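PDB 4RV0: nuclear protein localization protein 4 homolog from Drosophila melanogaster, which probably acts in a complex that binds ubiquitinated proteins and is needed to export misfolded proteins from the endoplasmic reticulum for proteasomal degradation. Local coordinates for residues 11-16 with 74-79; 33-38 with 56-61. All coordinates share one frame; numbering follows the deposited sequence.

Contact 1 of 2, residues 11-16 with 74-79; sequences LIRVQS and GDMVYL
Strands 11-16 and 76-79 form the central parallel pair of a ubiquitin-like beta-grasp sheet, bridged at R13–M76, V14–V77 and Q15–Y78. Two of the ladder bonds are close to linear: R13 N to D75 O, 175° at the hydrogen, and L79 N to Q15 O, 171°. On the face bearing R13, Q15, M76 and Y78, the R13 chain bends at chi2 (133°) and chi3, bringing NH1 2.7 Å from G74 O, nearly along the C=O axis and close to the guanidinium plane. M76, a selenomethionine, places SE over one face of the guanidinium, offset toward its rim, 4.1 Å from R13 CZ. NH2 turns to another protein chain of the assembly, salt-bridging an acidic side chain and hydrogen-bonding to the backbone there. An alanine here in place of R13 would probably weaken that interface and hold G74 less firmly, since the bond to G74 O and the NH2 bonds to the other chain would go. The other face is apolar: V14 CG2 meets V77 CG2 at 4.0 Å, and helix 31-41 packs on this side. At the far end of the ladder a water donates to both Q15 O and L79 O, the latter at 2.6 Å.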
loop_
_atom_site.group_PDB
_atom_site.type_symbol
_atom_site.label_atom_id
_atom_site.label_comp_id
_atom_site.label_asym_id
_atom_site.label_seq_id
_atom_site.Cartn_x
_atom_site.Cartn_y
_atom_site.Cartn_z
ATOM N N LEU B 11 4.196 -5.466 16.577
ATOM C CA LEU B 11 3.379 -5.669 15.393
ATOM C C LEU B 11 4.218 -6.236 14.267
ATOM O O LEU B 11 5.243 -5.651 13.882
ATOM C CB LEU B 11 2.713 -4.353 14.946
ATOM C CG LEU B 11 2.234 -4.411 13.486
ATOM C CD1 LEU B 11 1.074 -5.376 13.346
ATOM C CD2 LEU B 11 1.827 -3.065 12.955
ATOM N N ILE B 12 3.786 -7.374 13.734
ATOM C CA ILE B 12 4.399 -7.924 12.528
ATOM C C ILE B 12 3.367 -7.898 11.416
ATOM O O ILE B 12 2.242 -8.393 11.590
ATOM C CB ILE B 12 4.898 -9.367 12.712
ATOM C CG1 ILE B 12 5.986 -9.425 13.789
ATOM C CG2 ILE B 12 5.418 -9.912 11.389
ATOM C CD1 ILE B 12 7.195 -8.534 13.495
ATOM N N ARG B 13 3.743 -7.324 10.276
ATOM C CA ARG B 13 2.823 -7.214 9.153
ATOM C C ARG B 13 3.099 -8.310 8.144
ATOM O O ARG B 13 4.234 -8.515 7.722
ATOM C CB ARG B 13 2.934 -5.845 8.492
ATOM C CG ARG B 13 2.669 -4.685 9.435
ATOM C CD ARG B 13 3.766 -3.612 9.264
ATOM N NE ARG B 13 3.513 -2.819 8.078
ATOM C CZ ARG B 13 4.425 -2.237 7.302
ATOM N NH1 ARG B 13 5.721 -2.337 7.554
ATOM N NH2 ARG B 13 4.016 -1.536 6.252
ATOM N N VAL B 14 2.046 -9.012 7.757
ATOM C CA VAL B 14 2.195 -10.103 6.810
ATOM C C VAL B 14 1.547 -9.756 5.486
ATOM O O VAL B 14 0.324 -9.675 5.403
ATOM C CB VAL B 14 1.570 -11.392 7.330
ATOM C CG1 VAL B 14 1.773 -12.510 6.296
ATOM C CG2 VAL B 14 2.148 -11.757 8.696
ATOM N N GLN B 15 2.370 -9.564 4.464
ATOM C CA GLN B 15 1.886 -9.308 3.112
ATOM C C GLN B 15 1.581 -10.612 2.387
ATOM O O GLN B 15 2.434 -11.493 2.285
ATOM C CB GLN B 15 2.915 -8.500 2.325
ATOM C CG GLN B 15 2.566 -8.245 0.842
ATOM C CD GLN B 15 1.502 -7.177 0.641
ATOM O OE1 GLN B 15 1.789 -5.985 0.691
ATOM N NE2 GLN B 15 0.268 -7.604 0.399
ATOM N N SER B 16 0.338 -10.764 1.952
ATOM C CA SER B 16 -0.033 -11.863 1.073
ATOM C C SER B 16 -0.836 -11.305 -0.108
ATOM O O SER B 16 -1.035 -10.085 -0.212
ATOM C CB SER B 16 -0.836 -12.911 1.849
ATOM O OG SER B 16 -2.133 -12.439 2.136
ATOM N N GLY B 74 6.746 -3.464 13.647
ATOM C CA GLY B 74 6.343 -2.855 12.389
ATOM C C GLY B 74 6.974 -3.459 11.147
ATOM O O GLY B 74 6.666 -3.026 10.032
ATOM N N ASP B 75 7.862 -4.438 11.308
ATOM C CA ASP B 75 8.450 -5.087 10.136
ATOM C C ASP B 75 7.388 -5.807 9.328
ATOM O O ASP B 75 6.422 -6.332 9.887
ATOM C CB ASP B 75 9.551 -6.075 10.522
ATOM C CG ASP B 75 10.884 -5.396 10.764
ATOM O OD1 ASP B 75 10.944 -4.146 10.700
ATOM O OD2 ASP B 75 11.864 -6.115 11.040
HETATM N N MSE B 76 7.572 -5.836 8.014
HETATM C CA MSE B 76 6.681 -6.587 7.148
HETATM C C MSE B 76 7.380 -7.842 6.657
HETATM O O MSE B 76 8.533 -7.789 6.222
HETATM C CB MSE B 76 6.255 -5.738 5.954
HETATM C CG MSE B 76 5.191 -6.393 5.091
HETATM SE SE MSE B 76 3.840 -5.101 4.490
HETATM C CE MSE B 76 4.996 -3.959 3.413
ATOM N N VAL B 77 6.695 -8.976 6.742
ATOM C CA VAL B 77 7.185 -10.196 6.105
ATOM C C VAL B 77 6.249 -10.566 4.961
ATOM O O VAL B 77 5.161 -9.993 4.833
ATOM C CB VAL B 77 7.362 -11.366 7.099
ATOM C CG1 VAL B 77 8.380 -10.998 8.150
ATOM C CG2 VAL B 77 6.041 -11.718 7.750
ATOM N N TYR B 78 6.692 -11.490 4.117
ATOM C CA TYR B 78 6.007 -11.795 2.865
ATOM C C TYR B 78 5.625 -13.255 2.804
ATOM O O TYR B 78 6.473 -14.143 2.953
ATOM C CB TYR B 78 6.872 -11.387 1.657
ATOM C CG TYR B 78 7.163 -9.908 1.673
ATOM C CD1 TYR B 78 6.343 -9.006 0.999
ATOM C CD2 TYR B 78 8.230 -9.407 2.409
ATOM C CE1 TYR B 78 6.598 -7.638 1.044
ATOM C CE2 TYR B 78 8.492 -8.053 2.458
ATOM C CZ TYR B 78 7.675 -7.174 1.777
ATOM O OH TYR B 78 7.953 -5.826 1.838
ATOM N N LEU B 79 4.342 -13.494 2.584
ATOM C CA LEU B 79 3.827 -14.843 2.577
ATOM C C LEU B 79 3.873 -15.435 1.177
ATOM O O LEU B 79 3.436 -14.812 0.208
ATOM C CB LEU B 79 2.404 -14.883 3.170
ATOM C CG LEU B 79 1.760 -16.255 3.421
ATOM C CD1 LEU B 79 0.781 -16.191 4.586
ATOM C CD2 LEU B 79 1.051 -16.798 2.169
HETATM O O HOH W 1 4.049 -12.324 -0.300
#

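Contact 2 of 2, residues 33-38 with 56-61; sequences HLYDSV and LTELQA
Y35 carries this contact, reaching out from helix 31-41 to the loop that follows strand 48-50. Its CB points toward the loop, and chi2 of -98° sets the ring roughly perpendicular to the CA-CB-CG plane. CG and CD2 lie beneath A61, whose CB sits 4.1 Å from the centroid of the Y35 ring and 11° off the normal, a CH-pi contact centred over the face. One atom further out, CE2 of Y35 passes the loop backbone, 3.8 Å from A61 N, and comes near L59 CB. CZ then brings the hydroxyl to the loop: Y35 OH donates to L59 O at 2.4 Å, a very short bond as modelled. The acceptor lies near the ring plane, at its edge, whereas the hydroxyl stands 27° out of the carbonyl plane and is therefore not on a lone pair. L49 N hydrogen-bonds to Y35 OH, so the tip is gripped by two backbone groups, one from the loop and one from strand 48-50. The ring of F47 meets that of Y35 with the two planes nearly parallel. The two backbone bonds fix the position of the hydroxyl, while the A61 methyl and the F47 ring probably limit turning of the phenol about its long axis.

Beside the tyrosine a smaller apolar contact faces the core. L34, with CG anti to the backbone N, crosses L59 obliquely, and L34 CD2 meets L59 CD2 at 4.0 Å. L59 goes on to V77 of the central sheet, while L34 reaches I23 and I25 of strand 19-25. Helix and loop are therefore joined by the Y35 hydroxyl, the A61 methyl over its ring and a leucine pair, packing helix 31-41 of a ubiquitin-like beta-grasp fold against the loop between strand 48-50 and helix 67-70.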
loop_
_atom_site.group_PDB
_atom_site.type_symbol
_atom_site.label_atom_id
_atom_site.label_comp_id
_atom_site.label_asym_id
_atom_site.label_seq_id
_atom_site.Cartn_x
_atom_site.Cartn_y
_atom_site.Cartn_z
ATOM N N HIS B 33 5.492 -19.814 16.705
ATOM C CA HIS B 33 4.284 -19.174 17.183
ATOM C C HIS B 33 3.777 -18.150 16.178
ATOM O O HIS B 33 2.569 -17.995 16.013
ATOM C CB HIS B 33 4.489 -18.550 18.565
ATOM C CG HIS B 33 3.243 -17.948 19.141
ATOM N ND1 HIS B 33 3.215 -16.695 19.693
ATOM C CD2 HIS B 33 1.981 -18.431 19.227
ATOM C CE1 HIS B 33 1.983 -16.420 20.113
ATOM N NE2 HIS B 33 1.221 -17.463 19.827
ATOM N N LEU B 34 4.697 -17.460 15.505
ATOM C CA LEU B 34 4.321 -16.511 14.458
ATOM C C LEU B 34 3.609 -17.258 13.338
ATOM O O LEU B 34 2.541 -16.842 12.872
ATOM C CB LEU B 34 5.542 -15.761 13.917
ATOM C CG LEU B 34 5.332 -14.764 12.769
ATOM C CD1 LEU B 34 4.376 -13.633 13.148
ATOM C CD2 LEU B 34 6.681 -14.183 12.313
ATOM N N TYR B 35 4.197 -18.375 12.925
ATOM C CA TYR B 35 3.588 -19.218 11.899
ATOM C C TYR B 35 2.204 -19.701 12.333
ATOM O O TYR B 35 1.248 -19.646 11.553
ATOM C CB TYR B 35 4.495 -20.393 11.545
ATOM C CG TYR B 35 5.537 -20.100 10.477
ATOM C CD1 TYR B 35 5.317 -20.453 9.160
ATOM C CD2 TYR B 35 6.746 -19.480 10.798
ATOM C CE1 TYR B 35 6.272 -20.206 8.178
ATOM C CE2 TYR B 35 7.713 -19.226 9.823
ATOM C CZ TYR B 35 7.463 -19.589 8.514
ATOM O OH TYR B 35 8.402 -19.347 7.527
ATOM N N ASP B 36 2.098 -20.173 13.574
ATOM C CA ASP B 36 0.811 -20.619 14.105
ATOM C C ASP B 36 -0.193 -19.462 14.137
ATOM O O ASP B 36 -1.371 -19.641 13.824
ATOM C CB ASP B 36 0.951 -21.234 15.515
ATOM C CG ASP B 36 1.658 -22.598 15.517
ATOM O OD1 ASP B 36 1.568 -23.324 14.503
ATOM O OD2 ASP B 36 2.284 -22.949 16.553
ATOM N N SER B 37 0.274 -18.286 14.538
ATOM C CA SER B 37 -0.565 -17.093 14.572
ATOM C C SER B 37 -1.099 -16.747 13.176
ATOM O O SER B 37 -2.280 -16.423 13.006
ATOM C CB SER B 37 0.220 -15.915 15.137
ATOM O OG SER B 37 0.641 -16.185 16.457
ATOM N N VAL B 38 -0.224 -16.817 12.179
ATOM C CA VAL B 38 -0.638 -16.532 10.816
ATOM C C VAL B 38 -1.673 -17.535 10.318
ATOM O O VAL B 38 -2.688 -17.145 9.736
ATOM C CB VAL B 38 0.569 -16.464 9.866
ATOM C CG1 VAL B 38 0.099 -16.303 8.437
ATOM C CG2 VAL B 38 1.474 -15.297 10.263
ATOM N N LEU B 56 13.582 -14.639 -0.693
ATOM C CA LEU B 56 14.886 -15.305 -0.639
ATOM C C LEU B 56 15.207 -15.834 0.750
ATOM O O LEU B 56 15.535 -17.010 0.929
ATOM C CB LEU B 56 16.032 -14.403 -1.108
ATOM C CG LEU B 56 16.007 -13.870 -2.541
ATOM C CD1 LEU B 56 17.389 -13.335 -2.934
ATOM C CD2 LEU B 56 15.474 -14.887 -3.556
ATOM N N THR B 57 15.085 -14.963 1.738
ATOM C CA THR B 57 15.423 -15.333 3.093
ATOM C C THR B 57 14.174 -15.837 3.810
ATOM O O THR B 57 13.305 -15.059 4.201
ATOM C CB THR B 57 16.034 -14.134 3.824
ATOM O OG1 THR B 57 17.017 -13.526 2.973
ATOM C CG2 THR B 57 16.686 -14.564 5.124
ATOM N N GLU B 58 14.070 -17.154 3.941
ATOM C CA GLU B 58 12.941 -17.752 4.636
ATOM C C GLU B 58 13.121 -17.643 6.142
ATOM O O GLU B 58 14.217 -17.845 6.667
ATOM C CB GLU B 58 12.756 -19.215 4.215
ATOM C CG GLU B 58 11.512 -19.878 4.796
ATOM C CD GLU B 58 11.247 -21.264 4.215
ATOM O OE1 GLU B 58 11.849 -21.624 3.178
ATOM O OE2 GLU B 58 10.423 -21.996 4.803
ATOM N N LEU B 59 12.040 -17.270 6.820
ATOM C CA LEU B 59 11.933 -17.358 8.265
ATOM C C LEU B 59 11.649 -18.822 8.619
ATOM O O LEU B 59 10.730 -19.430 8.066
ATOM C CB LEU B 59 10.791 -16.472 8.767
ATOM C CG LEU B 59 10.912 -14.944 8.883
ATOM C CD1 LEU B 59 10.805 -14.244 7.545
ATOM C CD2 LEU B 59 9.820 -14.418 9.789
ATOM N N GLN B 60 12.458 -19.402 9.499
ATOM C CA GLN B 60 12.294 -20.812 9.864
ATOM C C GLN B 60 11.203 -21.048 10.913
ATOM O O GLN B 60 11.241 -20.462 11.995
ATOM C CB GLN B 60 13.627 -21.395 10.348
ATOM C CG GLN B 60 14.737 -21.271 9.321
ATOM C CD GLN B 60 14.361 -21.861 7.982
ATOM O OE1 GLN B 60 14.325 -21.156 6.973
ATOM N NE2 GLN B 60 14.111 -23.165 7.955
ATOM N N ALA B 61 10.239 -21.912 10.603
ATOM C CA ALA B 61 9.238 -22.311 11.591
ATOM C C ALA B 61 9.906 -22.993 12.797
ATOM O O ALA B 61 10.194 -24.189 12.751
ATOM C CB ALA B 61 8.219 -23.238 10.951
#

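How the contacts relate
The centres of the two contacts lie about 10 Å apart within one ubiquitin-like domain. Along the chain, strand 11-16 comes first, then helix segment 33-38, loop 56-61 and finally 74-79, so both halves of contact 2 fall between those of contact 1. The contacts meet directly in the hydrophobic core: V38 packs on V14 and L79, L34 on I12, and L59 on V77; V38 CG2 is 3.9 Å from V14 CG2. Contact 1 supplies the two inner strands of the four-stranded sheet, and contact 2 the helix and loop laid on its apolar face. The face with R13 and M76 meets another protein chain in the assembly, consistent with one side of the sheet serving the core and the other the partner.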